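Local coordinates for POU domain, class 6, transcription factor 1 (PDB 3D1N), which binds DNA as a POU-family transcription factor, probably with a preference for a variant of the octamer motif, at residues R7-N12 with K59-L64; I15-L20 with R46-D51; T25-A30 with E65-E70. The protein carries 2 engineered substitutions. All coordinates share one frame; numbering follows the deposited sequence.

In the fold
All three interactions lie in the POU-specific domain, the N-terminal of the two DNA-binding units; the homeodomain follows later in the chain. Interaction 1 starts on helix 4-18 and closes a long loop when the chain reaches helix 54-73. Interaction 2 also starts on helix 4-18, further along, and closes a shorter loop at the end of helix 41-49. It is nested inside interaction 1. Interaction 3 starts on helix 24-31 and ends on helix 54-73, past interaction 1, and it crosses both of the others. Together they tie four helices into one bundle. The sites also touch: Phe47 packs on Leu64, Phe9 on Leu68, and Arg17 on Val27.

Interaction 1: residues R7-N12 with K59-L64; sequences REFAKN and KLKPVL
Phe9 of helix 4-18 packs against Lys61 and Leu64 of helix 54-73. The contact joins the first and fourth helices of the POU-specific four-helix bundle. No hydrogen bond links the two segments.

The first component is CH-pi. Phe9 CG lies anti to the backbone N (chi1 178°), which carries the ring up to Lys61 and Leu64. The aliphatic part of Lys61 lies over one ring face. Its CD is 4.1 Å from the centroid of the Phe9 ring, 17° off the normal. A bend at chi2 (-94°) takes the lysine chain across the ring toward its stem, where Lys61 CE lies 3.4 Å from Phe9 CB. The ammonium group has weak, long ion pairs with Glu5 and Glu65.

The second component is apolar packing at the ring edge. Leu64 CB is 3.5 Å from Phe9 CZ, and Leu64 CD1 lies in the ring plane near CE2. Phe47 of helix 41-49 touches both Phe9 and Leu64, which brings a third helix into this core.

Hydrogen bonds occur within segment 7-12. Glu8 O accepts from Asn12 N at 2.9 Å and from Asn12 ND2 at 3.0 Å, the two donors coming from opposite faces of its carbonyl plane.

Interaction 2: residues I15-L20 with R46-D51; sequences IRRLSL and RFEKLD. With nucleotides of chain C.
Arg17, near the end of helix 4-18, meets Glu48 of helix 41-49 in a buried salt bridge beside the DNA backbone. Helix 41-49 is the recognition helix of the POU-specific helix-turn-helix.

The Arg17 side chain leaves CB toward the recognition helix. Its CG packs on Val27 of helix 24-31. Bends at chi2 (-112°) and chi3 then turn the chain and bring the guanidinium between carboxylate and phosphate. NE makes a weak hydrogen bond to Glu48 OE2 at 3.2 Å. NH2 makes the shorter one, 2.8 Å to the same Glu48 OE2, and uses the syn lone pair of that oxygen. One carboxylate oxygen therefore takes two N-H groups. The oxygen is tilted from the guanidinium plane, and the two flat groups are turned 40° apart. NH1 donates to OP1 of DA10 of chain C over 2.8 Å, a fairly straight bond (155°). NH1 also bonds to Leu22 O. Leu18 CD2 sits over one face of the guanidinium, toward its rim.

Glu48 is held in turn. Its OE1 accepts a hydrogen bond from Gln24 NE2. The next residue, Lys49, runs beside the phosphate of DA11 of chain C; its NZ makes a long, weak ion pair with a DNA phosphate. A Schellman motif follows at Leu50, which has positive phi. Leu50 N bonds to Phe47 O at 2.8 Å and Asp51 N to Arg46 O at 2.7 Å.

All three guanidinium nitrogens of Arg17 have a partner, NE only weakly. Glu48 probably balances part of the arginine charge and fixes the rotation of the group. This is consistent with the bridge orienting NH1 for the phosphate, a backbone contact that does not itself read the base sequence.

Interaction 3: residues T25-A30 with E65-E70; sequences TQVGQA and EKWLNE
Trp67 of helix 54-73 makes an apolar contact with Val27 and Ala30 of helix 24-31. This joins helix 54-73, the fourth helix of the POU-specific bundle, to the first helix of the helix-turn-helix. It is packing without any hydrogen bond between the segments.

The two backbones stand well apart. The nearest CA atoms, those of Val27 and Leu68, are 8.9 Å from each other. The large indole of Trp67 reaches across the gap between the helices. With chi1 at -156° the ring system extends opposite the backbone N, and its six-membered ring meets helix 24-31. Only that end of the indole touches. Trp67 CZ2 is 3.6 Å from Ala30 CB, and Trp67 CH2 is 4.0 Å from the same methyl. The methyl approaches the ring obliquely.

Val27 meets the ring through two groups. Its carbonyl oxygen lies over one ring face, with Val27 O 4.3 Å from Trp67 CH2. Its CG1 branch is a looser neighbour, 4.4 Å from Trp67 CZ3. Val27 and Ala30 are three residues apart, so they present adjacent points on one side of their helix. Ala30 is held in its helix by a bond from its N to Gln26 O (2.7 Å) and a weak one to Val27 O.

Other helices surround the pair. Phe85 of helix 79-86 meets the Trp67 ring edge-to-face, and Val86 of that helix packs on Ala30. Val27 also touches Ile44 of helix 41-49. Beside Trp67, Leu68 packs on Phe9 and Arg16. No strand takes part; the contact lies among helices 4-18, 41-49 and 79-86.

Interaction 1: residues R7-N12 with K59-L64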
loop_
_atom_site.group_PDB
_atom_site.type_symbol
_atom_site.label_atom_id
_atom_site.label_comp_id
_atom_site.label_asym_id
_atom_site.label_seq_id
_atom_site.Cartn_x
_atom_site.Cartn_y
_atom_site.Cartn_z
ATOM N N ARG K 7 -13.572 -21.836 -6.619
ATOM C CA ARG K 7 -12.524 -21.349 -5.729
ATOM C C ARG K 7 -11.350 -20.803 -6.535
ATOM O O ARG K 7 -10.609 -19.930 -6.074
ATOM C CB ARG K 7 -12.054 -22.460 -4.791
ATOM C CG ARG K 7 -10.845 -22.086 -3.951
ATOM C CD ARG K 7 -10.498 -23.188 -2.965
ATOM N NE ARG K 7 -11.421 -23.231 -1.832
ATOM C CZ ARG K 7 -12.556 -23.926 -1.810
ATOM N NH1 ARG K 7 -12.922 -24.645 -2.866
ATOM N NH2 ARG K 7 -13.327 -23.902 -0.729
ATOM N N GLU K 8 -11.186 -21.320 -7.747
ATOM C CA GLU K 8 -10.095 -20.878 -8.593
ATOM C C GLU K 8 -10.540 -19.712 -9.460
ATOM O O GLU K 8 -9.731 -18.850 -9.801
ATOM C CB GLU K 8 -9.561 -22.024 -9.451
ATOM C CG GLU K 8 -8.141 -21.796 -9.945
ATOM C CD GLU K 8 -7.144 -21.625 -8.806
ATOM O OE1 GLU K 8 -6.098 -20.972 -9.020
ATOM O OE2 GLU K 8 -7.407 -22.141 -7.697
ATOM N N PHE K 9 -11.824 -19.687 -9.816
ATOM C CA PHE K 9 -12.384 -18.535 -10.515
ATOM C C PHE K 9 -12.373 -17.372 -9.550
ATOM O O PHE K 9 -12.327 -16.212 -9.954
ATOM C CB PHE K 9 -13.808 -18.798 -10.976
ATOM C CG PHE K 9 -14.459 -17.618 -11.656
ATOM C CD1 PHE K 9 -14.422 -17.486 -13.032
ATOM C CD2 PHE K 9 -15.130 -16.653 -10.925
ATOM C CE1 PHE K 9 -15.029 -16.411 -13.658
ATOM C CE2 PHE K 9 -15.738 -15.572 -11.554
ATOM C CZ PHE K 9 -15.687 -15.456 -12.923
ATOM N N ALA K 10 -12.427 -17.692 -8.263
ATOM C CA ALA K 10 -12.244 -16.686 -7.234
ATOM C C ALA K 10 -10.866 -16.067 -7.418
ATOM O O ALA K 10 -10.733 -14.947 -7.925
ATOM C CB ALA K 10 -12.367 -17.309 -5.855
ATOM N N LYS K 11 -9.846 -16.825 -7.023
ATOM C CA LYS K 11 -8.456 -16.391 -7.107
ATOM C C LYS K 11 -8.142 -15.647 -8.401
ATOM O O LYS K 11 -7.696 -14.497 -8.373
ATOM C CB LYS K 11 -7.518 -17.588 -6.928
ATOM C CG LYS K 11 -7.247 -17.918 -5.463
ATOM C CD LYS K 11 -8.476 -17.645 -4.592
ATOM C CE LYS K 11 -8.090 -17.309 -3.152
ATOM N NZ LYS K 11 -9.239 -16.765 -2.360
ATOM N N ASN K 12 -8.402 -16.294 -9.531
ATOM C CA ASN K 12 -8.065 -15.720 -10.827
ATOM C C ASN K 12 -8.859 -14.473 -11.190
ATOM O O ASN K 12 -8.323 -13.555 -11.811
ATOM C CB ASN K 12 -8.168 -16.768 -11.934
ATOM C CG ASN K 12 -7.034 -17.773 -11.882
ATOM O OD1 ASN K 12 -6.247 -17.883 -12.820
ATOM N ND2 ASN K 12 -6.929 -18.496 -10.768
ATOM N N LYS K 59 -24.232 -19.097 -7.973
ATOM C CA LYS K 59 -25.171 -18.234 -8.686
ATOM C C LYS K 59 -24.456 -17.057 -9.340
ATOM O O LYS K 59 -24.722 -16.726 -10.493
ATOM C CB LYS K 59 -26.276 -17.730 -7.750
ATOM N N LEU K 60 -23.545 -16.431 -8.602
ATOM C CA LEU K 60 -22.860 -15.237 -9.080
ATOM C C LEU K 60 -21.818 -15.584 -10.139
ATOM O O LEU K 60 -21.728 -14.932 -11.183
ATOM C CB LEU K 60 -22.199 -14.502 -7.909
ATOM N N LYS K 61 -21.051 -16.633 -9.857
ATOM C CA LYS K 61 -19.912 -17.049 -10.679
ATOM C C LYS K 61 -20.134 -16.903 -12.190
ATOM O O LYS K 61 -19.266 -16.398 -12.896
ATOM C CB LYS K 61 -19.513 -18.485 -10.314
ATOM C CG LYS K 61 -18.069 -18.863 -10.589
ATOM C CD LYS K 61 -17.915 -19.521 -11.947
ATOM C CE LYS K 61 -16.676 -20.404 -11.992
ATOM N NZ LYS K 61 -16.515 -21.098 -13.301
ATOM N N PRO K 62 -21.300 -17.346 -12.686
ATOM C CA PRO K 62 -21.643 -17.249 -14.111
ATOM C C PRO K 62 -21.700 -15.818 -14.636
ATOM O O PRO K 62 -20.986 -15.486 -15.585
ATOM C CB PRO K 62 -23.043 -17.869 -14.174
ATOM C CG PRO K 62 -23.105 -18.790 -12.999
ATOM C CD PRO K 62 -22.304 -18.118 -11.929
ATOM N N VAL K 63 -22.549 -14.990 -14.037
ATOM C CA VAL K 63 -22.717 -13.613 -14.494
ATOM C C VAL K 63 -21.398 -12.838 -14.413
ATOM O O VAL K 63 -21.203 -11.834 -15.103
ATOM C CB VAL K 63 -23.850 -12.884 -13.722
ATOM C CG1 VAL K 63 -23.676 -13.042 -12.212
ATOM C CG2 VAL K 63 -23.931 -11.412 -14.127
ATOM N N LEU K 64 -20.486 -13.317 -13.574
ATOM C CA LEU K 64 -19.158 -12.731 -13.510
ATOM C C LEU K 64 -18.415 -12.932 -14.820
ATOM O O LEU K 64 -18.117 -11.964 -15.514
ATOM C CB LEU K 64 -18.366 -13.301 -12.341
ATOM C CG LEU K 64 -18.776 -12.606 -11.042
ATOM C CD1 LEU K 64 -17.717 -12.781 -9.976
ATOM C CD2 LEU K 64 -19.033 -11.120 -11.306
#

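Interaction 2: residues I15-L20 with R46-D51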
loop_
_atom_site.group_PDB
_atom_site.type_symbol
_atom_site.label_atom_id
_atom_site.label_comp_id
_atom_site.label_asym_id
_atom_site.label_seq_id
_atom_site.Cartn_x
_atom_site.Cartn_y
_atom_site.Cartn_z
ATOM N N ILE K 15 -7.202 -11.268 -9.723
ATOM C CA ILE K 15 -5.980 -10.895 -10.433
ATOM C C ILE K 15 -6.238 -10.429 -11.867
ATOM O O ILE K 15 -5.515 -9.575 -12.374
ATOM C CB ILE K 15 -4.927 -12.036 -10.442
ATOM C CG1 ILE K 15 -4.930 -12.797 -9.112
ATOM C CG2 ILE K 15 -3.536 -11.479 -10.736
ATOM C CD1 ILE K 15 -3.831 -13.859 -8.995
ATOM N N ARG K 16 -7.252 -10.985 -12.526
ATOM C CA ARG K 16 -7.638 -10.491 -13.845
ATOM C C ARG K 16 -8.160 -9.062 -13.734
ATOM O O ARG K 16 -7.997 -8.255 -14.647
ATOM C CB ARG K 16 -8.730 -11.364 -14.460
ATOM C CG ARG K 16 -8.296 -12.742 -14.914
ATOM C CD ARG K 16 -9.492 -13.464 -15.519
ATOM N NE ARG K 16 -9.234 -14.873 -15.797
ATOM C CZ ARG K 16 -10.100 -15.687 -16.396
ATOM N NH1 ARG K 16 -11.287 -15.234 -16.785
ATOM N NH2 ARG K 16 -9.776 -16.954 -16.609
ATOM N N ARG K 17 -8.799 -8.773 -12.606
ATOM C CA ARG K 17 -9.424 -7.478 -12.353
ATOM C C ARG K 17 -8.351 -6.472 -11.969
ATOM O O ARG K 17 -8.393 -5.296 -12.354
ATOM C CB ARG K 17 -10.437 -7.628 -11.216
ATOM C CG ARG K 17 -11.506 -6.546 -11.159
ATOM C CD ARG K 17 -11.333 -5.676 -9.937
ATOM N NE ARG K 17 -10.915 -6.471 -8.791
ATOM C CZ ARG K 17 -10.409 -5.951 -7.679
ATOM N NH1 ARG K 17 -10.263 -4.636 -7.578
ATOM N NH2 ARG K 17 -10.048 -6.745 -6.680
ATOM N N LEU K 18 -7.396 -6.960 -11.188
ATOM C CA LEU K 18 -6.215 -6.204 -10.820
ATOM C C LEU K 18 -5.384 -5.934 -12.069
ATOM O O LEU K 18 -5.053 -4.786 -12.376
ATOM C CB LEU K 18 -5.396 -6.992 -9.794
ATOM C CG LEU K 18 -6.064 -7.130 -8.424
ATOM C CD1 LEU K 18 -5.168 -7.827 -7.408
ATOM C CD2 LEU K 18 -6.479 -5.760 -7.917
ATOM N N SER K 19 -5.068 -6.999 -12.799
ATOM C CA SER K 19 -4.292 -6.886 -14.027
ATOM C C SER K 19 -5.132 -6.325 -15.168
ATOM O O SER K 19 -4.962 -6.694 -16.329
ATOM C CB SER K 19 -3.684 -8.234 -14.403
ATOM O OG SER K 19 -2.828 -8.690 -13.367
ATOM N N LEU K 20 -6.048 -5.435 -14.809
ATOM C CA LEU K 20 -6.769 -4.619 -15.767
ATOM C C LEU K 20 -6.930 -3.238 -15.162
ATOM O O LEU K 20 -7.708 -2.420 -15.648
ATOM C CB LEU K 20 -8.129 -5.232 -16.074
ATOM C CG LEU K 20 -8.315 -5.769 -17.492
ATOM C CD1 LEU K 20 -8.829 -7.202 -17.466
ATOM C CD2 LEU K 20 -9.239 -4.852 -18.298
ATOM N N ARG K 46 -16.481 -9.659 -1.036
ATOM C CA ARG K 46 -16.914 -10.933 -0.438
ATOM C C ARG K 46 -16.705 -12.079 -1.411
ATOM O O ARG K 46 -16.152 -13.118 -1.049
ATOM C CB ARG K 46 -18.401 -10.916 -0.051
ATOM C CG ARG K 46 -18.884 -9.714 0.738
ATOM C CD ARG K 46 -18.813 -9.933 2.225
ATOM N NE ARG K 46 -19.882 -10.800 2.706
ATOM C CZ ARG K 46 -20.095 -11.079 3.990
ATOM N NH1 ARG K 46 -19.309 -10.557 4.927
ATOM N NH2 ARG K 46 -21.091 -11.883 4.337
ATOM N N PHE K 47 -17.163 -11.885 -2.646
ATOM C CA PHE K 47 -17.001 -12.901 -3.672
ATOM C C PHE K 47 -15.552 -13.356 -3.765
ATOM O O PHE K 47 -15.233 -14.535 -3.564
ATOM C CB PHE K 47 -17.435 -12.372 -5.034
ATOM C CG PHE K 47 -17.445 -13.433 -6.101
ATOM C CD1 PHE K 47 -16.287 -13.752 -6.800
ATOM C CD2 PHE K 47 -18.612 -14.136 -6.389
ATOM C CE1 PHE K 47 -16.294 -14.739 -7.776
ATOM C CE2 PHE K 47 -18.628 -15.123 -7.362
ATOM C CZ PHE K 47 -17.466 -15.426 -8.057
ATOM N N GLU K 48 -14.687 -12.399 -4.087
ATOM C CA GLU K 48 -13.265 -12.640 -4.238
ATOM C C GLU K 48 -12.709 -13.419 -3.070
ATOM O O GLU K 48 -12.074 -14.459 -3.247
ATOM C CB GLU K 48 -12.540 -11.309 -4.327
ATOM C CG GLU K 48 -12.826 -10.546 -5.591
ATOM C CD GLU K 48 -11.811 -9.455 -5.828
ATOM O OE1 GLU K 48 -11.099 -9.095 -4.863
ATOM O OE2 GLU K 48 -11.722 -8.966 -6.975
ATOM N N LYS K 49 -12.952 -12.899 -1.872
ATOM C CA LYS K 49 -12.429 -13.487 -0.646
ATOM C C LYS K 49 -13.146 -14.777 -0.269
ATOM O O LYS K 49 -12.762 -15.446 0.696
ATOM C CB LYS K 49 -12.526 -12.486 0.502
ATOM C CG LYS K 49 -11.448 -11.411 0.480
ATOM C CD LYS K 49 -10.089 -11.977 0.866
ATOM C CE LYS K 49 -9.416 -11.099 1.922
ATOM N NZ LYS K 49 -10.098 -11.178 3.258
ATOM N N LEU K 50 -14.180 -15.118 -1.038
ATOM C CA LEU K 50 -15.004 -16.305 -0.788
ATOM C C LEU K 50 -15.752 -16.213 0.537
ATOM O O LEU K 50 -15.620 -17.086 1.393
ATOM C CB LEU K 50 -14.162 -17.585 -0.821
ATOM C CG LEU K 50 -13.484 -17.926 -2.149
ATOM C CD1 LEU K 50 -12.565 -19.138 -1.997
ATOM C CD2 LEU K 50 -14.523 -18.155 -3.244
ATOM N N ASP K 51 -16.519 -15.143 0.708
ATOM C CA ASP K 51 -17.375 -15.001 1.876
ATOM C C ASP K 51 -18.821 -14.952 1.423
ATOM O O ASP K 51 -19.498 -13.928 1.545
ATOM C CB ASP K 51 -17.029 -13.752 2.684
ATOM C CG ASP K 51 -17.683 -13.752 4.055
ATOM O OD1 ASP K 51 -18.927 -13.842 4.131
ATOM O OD2 ASP K 51 -16.950 -13.663 5.061
ATOM P P DA C 10 -9.507 -2.527 -4.972
ATOM O OP1 DA C 10 -8.587 -3.420 -5.711
ATOM O OP2 DA C 10 -10.801 -2.070 -5.550
ATOM O "O5'" DA C 10 -9.698 -3.235 -3.558
ATOM C "C5'" DA C 10 -8.570 -3.458 -2.724
ATOM C "C4'" DA C 10 -9.030 -3.905 -1.336
ATOM O "O4'" DA C 10 -9.633 -2.818 -0.585
ATOM C "C3'" DA C 10 -10.070 -5.028 -1.334
ATOM O "O3'" DA C 10 -9.557 -6.077 -0.517
ATOM C "C2'" DA C 10 -11.366 -4.389 -0.809
ATOM C "C1'" DA C 10 -10.818 -3.265 0.066
ATOM N N9 DA C 10 -11.642 -2.067 0.295
ATOM C C8 DA C 10 -12.240 -1.252 -0.641
ATOM N N7 DA C 10 -12.889 -0.216 -0.123
ATOM C C5 DA C 10 -12.696 -0.353 1.256
ATOM C C6 DA C 10 -13.126 0.420 2.371
ATOM N N6 DA C 10 -13.868 1.542 2.247
ATOM N N1 DA C 10 -12.774 -0.010 3.615
ATOM C C2 DA C 10 -12.034 -1.122 3.722
ATOM N N3 DA C 10 -11.554 -1.923 2.755
ATOM C C4 DA C 10 -11.929 -1.485 1.528
ATOM P P DA C 11 -10.399 -7.415 -0.294
ATOM O OP1 DA C 11 -9.513 -8.578 -0.028
ATOM O OP2 DA C 11 -11.392 -7.499 -1.389
ATOM O "O5'" DA C 11 -11.034 -7.007 1.116
ATOM C "C5'" DA C 11 -10.145 -7.103 2.236
ATOM C "C4'" DA C 11 -10.777 -6.666 3.551
ATOM O "O4'" DA C 11 -11.516 -5.442 3.347
ATOM C "C3'" DA C 11 -11.756 -7.657 4.164
ATOM O "O3'" DA C 11 -11.253 -8.077 5.420
ATOM C "C2'" DA C 11 -13.075 -6.885 4.274
ATOM C "C1'" DA C 11 -12.667 -5.423 4.148
ATOM N N9 DA C 11 -13.573 -4.527 3.432
ATOM C C8 DA C 11 -13.924 -4.551 2.096
ATOM N N7 DA C 11 -14.749 -3.568 1.747
ATOM C C5 DA C 11 -14.938 -2.857 2.934
ATOM C C6 DA C 11 -15.698 -1.707 3.253
ATOM N N6 DA C 11 -16.432 -1.039 2.360
ATOM N N1 DA C 11 -15.668 -1.262 4.530
ATOM C C2 DA C 11 -14.917 -1.937 5.412
ATOM N N3 DA C 11 -14.159 -3.026 5.240
ATOM C C4 DA C 11 -14.217 -3.434 3.971
#

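Interaction 3: residues T25-A30 with E65-E70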
loop_
_atom_site.group_PDB
_atom_site.type_symbol
_atom_site.label_atom_id
_atom_site.label_comp_id
_atom_site.label_asym_id
_atom_site.label_seq_id
_atom_site.Cartn_x
_atom_site.Cartn_y
_atom_site.Cartn_z
ATOM N N THR K 25 -14.855 -1.668 -6.869
ATOM C CA THR K 25 -15.942 -0.721 -6.825
ATOM C C THR K 25 -16.265 -0.179 -8.207
ATOM O O THR K 25 -17.223 0.556 -8.383
ATOM C CB THR K 25 -15.677 0.387 -5.786
ATOM O OG1 THR K 25 -16.522 1.515 -6.051
ATOM C CG2 THR K 25 -14.202 0.792 -5.790
ATOM N N GLN K 26 -15.476 -0.573 -9.194
ATOM C CA GLN K 26 -15.808 -0.279 -10.585
ATOM C C GLN K 26 -16.599 -1.430 -11.171
ATOM O O GLN K 26 -17.664 -1.231 -11.751
ATOM C CB GLN K 26 -14.545 -0.067 -11.412
ATOM C CG GLN K 26 -14.074 1.368 -11.447
ATOM C CD GLN K 26 -12.703 1.508 -12.072
ATOM O OE1 GLN K 26 -11.784 0.724 -11.790
ATOM N NE2 GLN K 26 -12.554 2.519 -12.921
ATOM N N VAL K 27 -16.050 -2.632 -11.022
ATOM C CA VAL K 27 -16.703 -3.858 -11.453
ATOM C C VAL K 27 -18.195 -3.783 -11.166
ATOM O O VAL K 27 -19.002 -3.594 -12.073
ATOM C CB VAL K 27 -16.113 -5.090 -10.727
ATOM C CG1 VAL K 27 -16.679 -6.374 -11.304
ATOM C CG2 VAL K 27 -14.599 -5.094 -10.824
ATOM N N GLY K 28 -18.549 -3.918 -9.892
ATOM C CA GLY K 28 -19.939 -3.915 -9.481
ATOM C C GLY K 28 -20.685 -2.679 -9.947
ATOM O O GLY K 28 -21.852 -2.754 -10.328
ATOM N N GLN K 29 -20.007 -1.539 -9.920
ATOM C CA GLN K 29 -20.629 -0.274 -10.287
ATOM C C GLN K 29 -21.051 -0.241 -11.758
ATOM O O GLN K 29 -22.088 0.328 -12.108
ATOM C CB GLN K 29 -19.693 0.893 -9.950
ATOM C CG GLN K 29 -19.927 2.167 -10.750
ATOM C CD GLN K 29 -19.186 2.165 -12.077
ATOM O OE1 GLN K 29 -19.692 2.673 -13.084
ATOM N NE2 GLN K 29 -17.980 1.585 -12.088
ATOM N N ALA K 30 -20.244 -0.858 -12.614
ATOM C CA ALA K 30 -20.550 -0.922 -14.036
ATOM C C ALA K 30 -21.474 -2.095 -14.327
ATOM O O ALA K 30 -22.503 -1.938 -14.980
ATOM C CB ALA K 30 -19.275 -1.047 -14.843
ATOM N N GLU K 65 -18.133 -14.186 -15.156
ATOM C CA GLU K 65 -17.486 -14.519 -16.423
ATOM C C GLU K 65 -18.142 -13.862 -17.634
ATOM O O GLU K 65 -17.456 -13.445 -18.569
ATOM C CB GLU K 65 -17.429 -16.031 -16.620
ATOM C CG GLU K 65 -16.032 -16.595 -16.506
ATOM C CD GLU K 65 -16.024 -18.071 -16.175
ATOM O OE1 GLU K 65 -14.919 -18.652 -16.070
ATOM O OE2 GLU K 65 -17.122 -18.645 -16.014
ATOM N N LYS K 66 -19.467 -13.765 -17.614
ATOM C CA LYS K 66 -20.197 -13.124 -18.703
ATOM C C LYS K 66 -19.983 -11.610 -18.701
ATOM O O LYS K 66 -20.795 -10.853 -19.240
ATOM C CB LYS K 66 -21.690 -13.451 -18.616
ATOM N N TRP K 67 -18.885 -11.180 -18.087
ATOM C CA TRP K 67 -18.542 -9.768 -17.990
ATOM C C TRP K 67 -17.030 -9.618 -17.965
ATOM O O TRP K 67 -16.470 -8.788 -18.672
ATOM C CB TRP K 67 -19.130 -9.165 -16.719
ATOM C CG TRP K 67 -19.322 -7.686 -16.792
ATOM C CD1 TRP K 67 -20.428 -7.026 -17.246
ATOM C CD2 TRP K 67 -18.390 -6.676 -16.391
ATOM N NE1 TRP K 67 -20.242 -5.667 -17.154
ATOM C CE2 TRP K 67 -19.000 -5.424 -16.631
ATOM C CE3 TRP K 67 -17.102 -6.705 -15.851
ATOM C CZ2 TRP K 67 -18.365 -4.215 -16.350
ATOM C CZ3 TRP K 67 -16.473 -5.502 -15.572
ATOM C CH2 TRP K 67 -17.106 -4.274 -15.822
ATOM N N LEU K 68 -16.384 -10.433 -17.136
ATOM C CA LEU K 68 -14.928 -10.489 -17.049
ATOM C C LEU K 68 -14.309 -10.824 -18.402
ATOM O O LEU K 68 -13.511 -10.056 -18.940
ATOM C CB LEU K 68 -14.515 -11.530 -16.009
ATOM C CG LEU K 68 -13.116 -12.138 -16.111
ATOM C CD1 LEU K 68 -12.054 -11.100 -15.800
ATOM C CD2 LEU K 68 -12.993 -13.338 -15.175
ATOM N N ASN K 69 -14.678 -11.981 -18.946
ATOM C CA ASN K 69 -14.251 -12.354 -20.287
ATOM C C ASN K 69 -14.768 -11.338 -21.296
ATOM O O ASN K 69 -14.012 -10.823 -22.121
ATOM C CB ASN K 69 -14.751 -13.755 -20.643
ATOM C CG ASN K 69 -14.145 -14.835 -19.762
ATOM O OD1 ASN K 69 -13.554 -14.548 -18.719
ATOM N ND2 ASN K 69 -14.292 -16.089 -20.181
ATOM N N GLU K 70 -16.062 -11.040 -21.202
ATOM C CA GLU K 70 -16.720 -10.086 -22.090
ATOM C C GLU K 70 -16.014 -8.732 -22.180
ATOM O O GLU K 70 -16.137 -8.035 -23.183
ATOM C CB GLU K 70 -18.171 -9.878 -21.652
#